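Local coordinates for protein phytase (Debaryomyces castellii, PDB 2GFI) that probably removes phosphate from phytate (inositol hexakisphosphate), starting at the 3-position, as a 3-phytase of the histidine acid phosphatase family, at residues L101-P113 with Y258-M271. Numbering follows the deposited sequence.
Sequences LAFLNDDYEYFVP and YCAYELNVKGASPM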
loop_
_atom_site.group_PDB
_atom_site.type_symbol
_atom_site.label_atom_id
_atom_site.label_comp_id
_atom_site.label_asym_id
_atom_site.label_seq_id
_atom_site.Cartn_x
_atom_site.Cartn_y
_atom_site.Cartn_z
ATOM N N LEU A 101 22.944 -16.810 -9.380
ATOM C CA LEU A 101 24.225 -16.102 -9.255
ATOM C C LEU A 101 24.642 -15.366 -10.525
ATOM O O LEU A 101 25.713 -14.761 -10.562
ATOM C CB LEU A 101 25.325 -17.053 -8.787
ATOM C CG LEU A 101 25.137 -17.715 -7.415
ATOM C CD1 LEU A 101 26.351 -18.556 -7.097
ATOM C CD2 LEU A 101 24.901 -16.666 -6.334
ATOM N N ALA A 102 23.787 -15.366 -11.547
ATOM C CA ALA A 102 24.162 -14.750 -12.847
ATOM C C ALA A 102 24.538 -13.277 -12.777
ATOM O O ALA A 102 25.357 -12.802 -13.570
ATOM C CB ALA A 102 23.066 -14.961 -13.914
ATOM N N PHE A 103 23.921 -12.536 -11.862
ATOM C CA PHE A 103 24.207 -11.104 -11.754
ATOM C C PHE A 103 25.707 -10.870 -11.507
ATOM O O PHE A 103 26.201 -9.753 -11.716
ATOM C CB PHE A 103 23.384 -10.471 -10.620
ATOM C CG PHE A 103 23.738 -11.012 -9.247
ATOM C CD1 PHE A 103 24.725 -10.401 -8.474
ATOM C CD2 PHE A 103 23.090 -12.140 -8.734
ATOM C CE1 PHE A 103 25.056 -10.902 -7.214
ATOM C CE2 PHE A 103 23.439 -12.659 -7.482
ATOM C CZ PHE A 103 24.392 -12.017 -6.707
ATOM N N LEU A 104 26.399 -11.912 -11.041
ATOM C CA LEU A 104 27.847 -11.874 -10.763
ATOM C C LEU A 104 28.681 -11.594 -11.989
ATOM O O LEU A 104 29.738 -10.997 -11.873
ATOM C CB LEU A 104 28.331 -13.162 -10.102
ATOM C CG LEU A 104 27.796 -13.422 -8.686
ATOM C CD1 LEU A 104 28.216 -14.775 -8.216
ATOM C CD2 LEU A 104 28.284 -12.345 -7.716
ATOM N N ASN A 105 28.186 -12.003 -13.156
ATOM C CA ASN A 105 28.794 -11.673 -14.466
ATOM C C ASN A 105 28.697 -10.191 -14.887
ATOM O O ASN A 105 29.439 -9.747 -15.768
ATOM C CB ASN A 105 28.145 -12.491 -15.605
ATOM C CG ASN A 105 28.073 -13.987 -15.313
ATOM O OD1 ASN A 105 29.027 -14.592 -14.851
ATOM N ND2 ASN A 105 26.909 -14.576 -15.581
ATOM N N ASP A 106 27.775 -9.427 -14.301
ATOM C CA ASP A 106 27.413 -8.147 -14.923
ATOM C C ASP A 106 28.186 -6.936 -14.447
ATOM O O ASP A 106 27.582 -5.933 -14.061
ATOM C CB ASP A 106 25.912 -7.896 -14.817
ATOM C CG ASP A 106 25.108 -9.052 -15.346
ATOM O OD1 ASP A 106 23.986 -9.271 -14.836
ATOM O OD2 ASP A 106 25.524 -9.812 -16.250
ATOM N N ASP A 107 29.518 -7.003 -14.505
ATOM C CA ASP A 107 30.333 -5.947 -13.925
ATOM C C ASP A 107 29.810 -5.715 -12.549
ATOM O O ASP A 107 29.424 -4.595 -12.191
ATOM C CB ASP A 107 30.203 -4.647 -14.716
ATOM C CG ASP A 107 30.701 -4.783 -16.129
ATOM O OD1 ASP A 107 31.574 -5.680 -16.366
ATOM O OD2 ASP A 107 30.280 -4.026 -17.048
ATOM N N TYR A 108 29.741 -6.788 -11.783
ATOM C CA TYR A 108 29.197 -6.670 -10.473
ATOM C C TYR A 108 30.323 -6.183 -9.571
ATOM O O TYR A 108 31.327 -6.864 -9.389
ATOM C CB TYR A 108 28.632 -8.007 -10.045
ATOM C CG TYR A 108 28.048 -8.030 -8.670
ATOM C CD1 TYR A 108 26.918 -7.274 -8.348
ATOM C CD2 TYR A 108 28.601 -8.846 -7.687
ATOM C CE1 TYR A 108 26.382 -7.322 -7.076
ATOM C CE2 TYR A 108 28.058 -8.909 -6.427
ATOM C CZ TYR A 108 26.958 -8.144 -6.124
ATOM O OH TYR A 108 26.430 -8.234 -4.854
ATOM N N GLU A 109 30.171 -4.975 -9.063
ATOM C CA GLU A 109 31.164 -4.411 -8.187
ATOM C C GLU A 109 30.929 -4.857 -6.750
ATOM O O GLU A 109 29.814 -5.149 -6.350
ATOM C CB GLU A 109 31.117 -2.901 -8.283
ATOM C CG GLU A 109 31.510 -2.374 -9.653
ATOM C CD GLU A 109 31.555 -0.847 -9.692
ATOM O OE1 GLU A 109 30.609 -0.161 -9.213
ATOM O OE2 GLU A 109 32.558 -0.311 -10.203
ATOM N N TYR A 110 31.999 -4.939 -5.976
ATOM C CA TYR A 110 31.856 -5.125 -4.555
ATOM C C TYR A 110 31.252 -3.827 -3.989
ATOM O O TYR A 110 31.638 -2.735 -4.426
ATOM C CB TYR A 110 33.196 -5.421 -3.925
ATOM C CG TYR A 110 33.065 -5.575 -2.445
ATOM C CD1 TYR A 110 32.185 -6.500 -1.914
ATOM C CD2 TYR A 110 33.815 -4.789 -1.564
ATOM C CE1 TYR A 110 32.037 -6.630 -0.530
ATOM C CE2 TYR A 110 33.682 -4.937 -0.165
ATOM C CZ TYR A 110 32.786 -5.847 0.330
ATOM O OH TYR A 110 32.607 -6.004 1.684
ATOM N N PHE A 111 30.304 -3.939 -3.047
ATOM C CA PHE A 111 29.495 -2.773 -2.677
ATOM C C PHE A 111 30.169 -1.753 -1.744
ATOM O O PHE A 111 29.702 -0.632 -1.581
ATOM C CB PHE A 111 28.160 -3.208 -2.126
ATOM C CG PHE A 111 28.231 -3.909 -0.802
ATOM C CD1 PHE A 111 28.091 -3.200 0.380
ATOM C CD2 PHE A 111 28.361 -5.274 -0.739
ATOM C CE1 PHE A 111 28.094 -3.850 1.603
ATOM C CE2 PHE A 111 28.400 -5.937 0.468
ATOM C CZ PHE A 111 28.264 -5.234 1.643
ATOM N N VAL A 112 31.251 -2.157 -1.105
ATOM C CA VAL A 112 32.044 -1.233 -0.346
ATOM C C VAL A 112 33.194 -0.783 -1.251
ATOM O O VAL A 112 34.189 -1.505 -1.403
ATOM C CB VAL A 112 32.561 -1.847 0.958
ATOM C CG1 VAL A 112 33.180 -0.776 1.809
ATOM C CG2 VAL A 112 31.409 -2.521 1.717
ATOM N N PRO A 113 33.060 0.419 -1.824
ATOM C CA PRO A 113 34.045 0.907 -2.794
ATOM C C PRO A 113 35.355 1.194 -2.060
ATOM O O PRO A 113 36.456 0.792 -2.499
ATOM C CB PRO A 113 33.414 2.210 -3.325
ATOM C CG PRO A 113 32.444 2.688 -2.221
ATOM C CD PRO A 113 32.017 1.424 -1.511
ATOM N N TYR A 258 25.934 -10.087 3.622
ATOM C CA TYR A 258 26.306 -9.365 2.425
ATOM C C TYR A 258 25.036 -8.740 1.820
ATOM O O TYR A 258 25.011 -7.556 1.494
ATOM C CB TYR A 258 26.964 -10.381 1.469
ATOM C CG TYR A 258 27.652 -9.800 0.261
ATOM C CD1 TYR A 258 29.026 -10.033 0.034
ATOM C CD2 TYR A 258 26.942 -9.037 -0.684
ATOM C CE1 TYR A 258 29.664 -9.530 -1.089
ATOM C CE2 TYR A 258 27.567 -8.541 -1.799
ATOM C CZ TYR A 258 28.931 -8.787 -2.002
ATOM O OH TYR A 258 29.552 -8.254 -3.118
ATOM N N CYS A 259 23.991 -9.559 1.661
ATOM C CA CYS A 259 22.675 -9.107 1.240
ATOM C C CYS A 259 22.187 -7.916 2.113
ATOM O O CYS A 259 21.847 -6.849 1.600
ATOM C CB CYS A 259 21.689 -10.293 1.321
ATOM S SG CYS A 259 19.958 -9.866 1.573
ATOM N N ALA A 260 22.200 -8.116 3.434
ATOM C CA ALA A 260 21.730 -7.089 4.376
ATOM C C ALA A 260 22.517 -5.816 4.207
ATOM O O ALA A 260 21.936 -4.754 4.090
ATOM C CB ALA A 260 21.792 -7.591 5.783
ATOM N N TYR A 261 23.848 -5.933 4.162
ATOM C CA TYR A 261 24.701 -4.776 3.938
ATOM C C TYR A 261 24.649 -4.137 2.585
ATOM O O TYR A 261 24.691 -2.933 2.513
ATOM C CB TYR A 261 26.132 -5.025 4.447
ATOM C CG TYR A 261 26.049 -5.014 5.931
ATOM C CD1 TYR A 261 25.916 -3.813 6.604
ATOM C CD2 TYR A 261 25.977 -6.199 6.645
ATOM C CE1 TYR A 261 25.771 -3.775 7.960
ATOM C CE2 TYR A 261 25.842 -6.175 8.030
ATOM C CZ TYR A 261 25.737 -4.945 8.669
ATOM O OH TYR A 261 25.580 -4.889 10.023
ATOM N N GLU A 262 24.560 -4.911 1.507
ATOM C CA GLU A 262 24.438 -4.306 0.194
ATOM C C GLU A 262 23.104 -3.562 0.048
ATOM O O GLU A 262 23.016 -2.497 -0.611
ATOM C CB GLU A 262 24.535 -5.377 -0.894
ATOM C CG GLU A 262 24.628 -4.769 -2.285
ATOM C CD GLU A 262 25.022 -5.801 -3.317
ATOM O OE1 GLU A 262 24.407 -6.889 -3.347
ATOM O OE2 GLU A 262 25.953 -5.520 -4.098
ATOM N N LEU A 263 22.062 -4.143 0.646
ATOM C CA LEU A 263 20.783 -3.459 0.778
ATOM C C LEU A 263 20.954 -2.100 1.503
ATOM O O LEU A 263 20.570 -1.062 0.959
ATOM C CB LEU A 263 19.775 -4.378 1.500
ATOM C CG LEU A 263 18.369 -3.831 1.796
ATOM C CD1 LEU A 263 17.616 -3.462 0.516
ATOM C CD2 LEU A 263 17.598 -4.928 2.529
ATOM N N ASN A 264 21.570 -2.102 2.689
ATOM C CA ASN A 264 21.880 -0.852 3.396
ATOM C C ASN A 264 22.641 0.117 2.504
ATOM O O ASN A 264 22.285 1.285 2.367
ATOM C CB ASN A 264 22.762 -1.118 4.619
ATOM C CG ASN A 264 22.039 -1.779 5.718
ATOM O OD1 ASN A 264 20.834 -1.991 5.635
ATOM N ND2 ASN A 264 22.760 -2.110 6.779
ATOM N N VAL A 265 23.682 -0.383 1.869
ATOM C CA VAL A 265 24.587 0.496 1.144
ATOM C C VAL A 265 24.038 0.994 -0.180
ATOM O O VAL A 265 24.178 2.173 -0.504
ATOM C CB VAL A 265 25.974 -0.167 0.978
ATOM C CG1 VAL A 265 26.838 0.642 -0.014
ATOM C CG2 VAL A 265 26.647 -0.295 2.354
ATOM N N LYS A 266 23.447 0.092 -0.951
ATOM C CA LYS A 266 23.032 0.351 -2.329
ATOM C C LYS A 266 21.529 0.592 -2.458
ATOM O O LYS A 266 21.078 1.180 -3.444
ATOM C CB LYS A 266 23.390 -0.850 -3.212
ATOM C CG LYS A 266 24.881 -1.228 -3.208
ATOM C CD LYS A 266 25.778 -0.146 -3.829
ATOM C CE LYS A 266 25.557 -0.032 -5.332
ATOM N NZ LYS A 266 26.682 0.836 -5.852
ATOM N N GLY A 267 20.750 0.104 -1.499
ATOM C CA GLY A 267 19.302 0.279 -1.551
ATOM C C GLY A 267 18.619 -0.883 -2.200
ATOM O O GLY A 267 17.397 -0.885 -2.325
ATOM N N ALA A 268 19.414 -1.872 -2.612
ATOM C CA ALA A 268 18.979 -3.098 -3.294
ATOM C C ALA A 268 20.173 -4.018 -3.404
ATOM O O ALA A 268 21.307 -3.582 -3.604
ATOM C CB ALA A 268 18.401 -2.821 -4.690
ATOM N N SER A 269 19.936 -5.306 -3.269
ATOM C CA SER A 269 21.029 -6.240 -3.398
ATOM C C SER A 269 20.614 -7.437 -4.225
ATOM O O SER A 269 19.738 -8.175 -3.824
ATOM C CB SER A 269 21.446 -6.736 -2.025
ATOM O OG SER A 269 22.445 -7.726 -2.162
ATOM N N PRO A 270 21.291 -7.660 -5.346
ATOM C CA PRO A 270 21.127 -8.906 -6.079
ATOM C C PRO A 270 21.429 -10.111 -5.198
ATOM O O PRO A 270 20.900 -11.159 -5.415
ATOM C CB PRO A 270 22.166 -8.793 -7.201
ATOM C CG PRO A 270 23.090 -7.752 -6.775
ATOM C CD PRO A 270 22.283 -6.759 -5.978
ATOM N N MET A 271 22.236 -9.941 -4.174
ATOM C CA MET A 271 22.659 -11.050 -3.339
ATOM C C MET A 271 21.496 -11.518 -2.472
ATOM O O MET A 271 21.431 -12.703 -2.082
ATOM C CB MET A 271 23.850 -10.581 -2.489
ATOM C CG MET A 271 24.627 -11.670 -1.858
ATOM S SD MET A 271 25.445 -12.728 -3.038
ATOM C CE MET A 271 26.926 -11.768 -3.461
HETATM O O HOH W 1 28.627 -6.168 -4.131
#
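Phe111 lays one ring face over the helix at Glu262, whose CB stands 4.0 Å from the ring centroid in a CH-pi contact. The edge of Phe111 meets the face of Tyr258 in a T-shaped pair, centroids 4.9 Å apart and planes at 70°; Phe111 CZ touches Tyr261 CB and Phe111 CD1 touches Val265 CB. Phe111 CG sits between the backbone N and the carbonyl carbon (chi1 68°), which tucks the ring against the helix. Tyr258 is sandwiched between Phe111 CE2 and Met271 CE, and Tyr110 adds a third ring, oblique to it. At the other end Pro270 CB lies over a face of Phe103, 3.4 Å from the centroid, and Met271 SD comes to the edge of the same ring in a Met-aromatic contact. Pro270 CG also packs against Tyr108 CE1 at 3.3 Å. With an alanine in place of Phe103, Pro270 CB is likely to lose the ring face it rests on and Met271 SD its edge.

Between these apolar ends lies the Glu262 carboxylate. Tyr108 OH approaches both Glu262 oxygens, 2.9 Å from OE1 and 2.9 Å from OE2, in weak hydrogen bonds that compete for one proton. Ser269 OG accepts from Met271 N in an ST turn. One water donates to Glu109 O and to Glu262 OE2 (2.8 Å from the water oxygen) and accepts from Tyr258 OH.

In the second shell, the hydroxyl of Tyr87, on helix 77-91, is hydrogen-bonded to Tyr108 O. Tyr261 has its side chain about 6 Å from that of His70, the predicted nucleophile, so this packing probably flanks the active site. The water and, weakly, the Tyr108 hydroxyl probably offset the cost of burying the Glu262 charge.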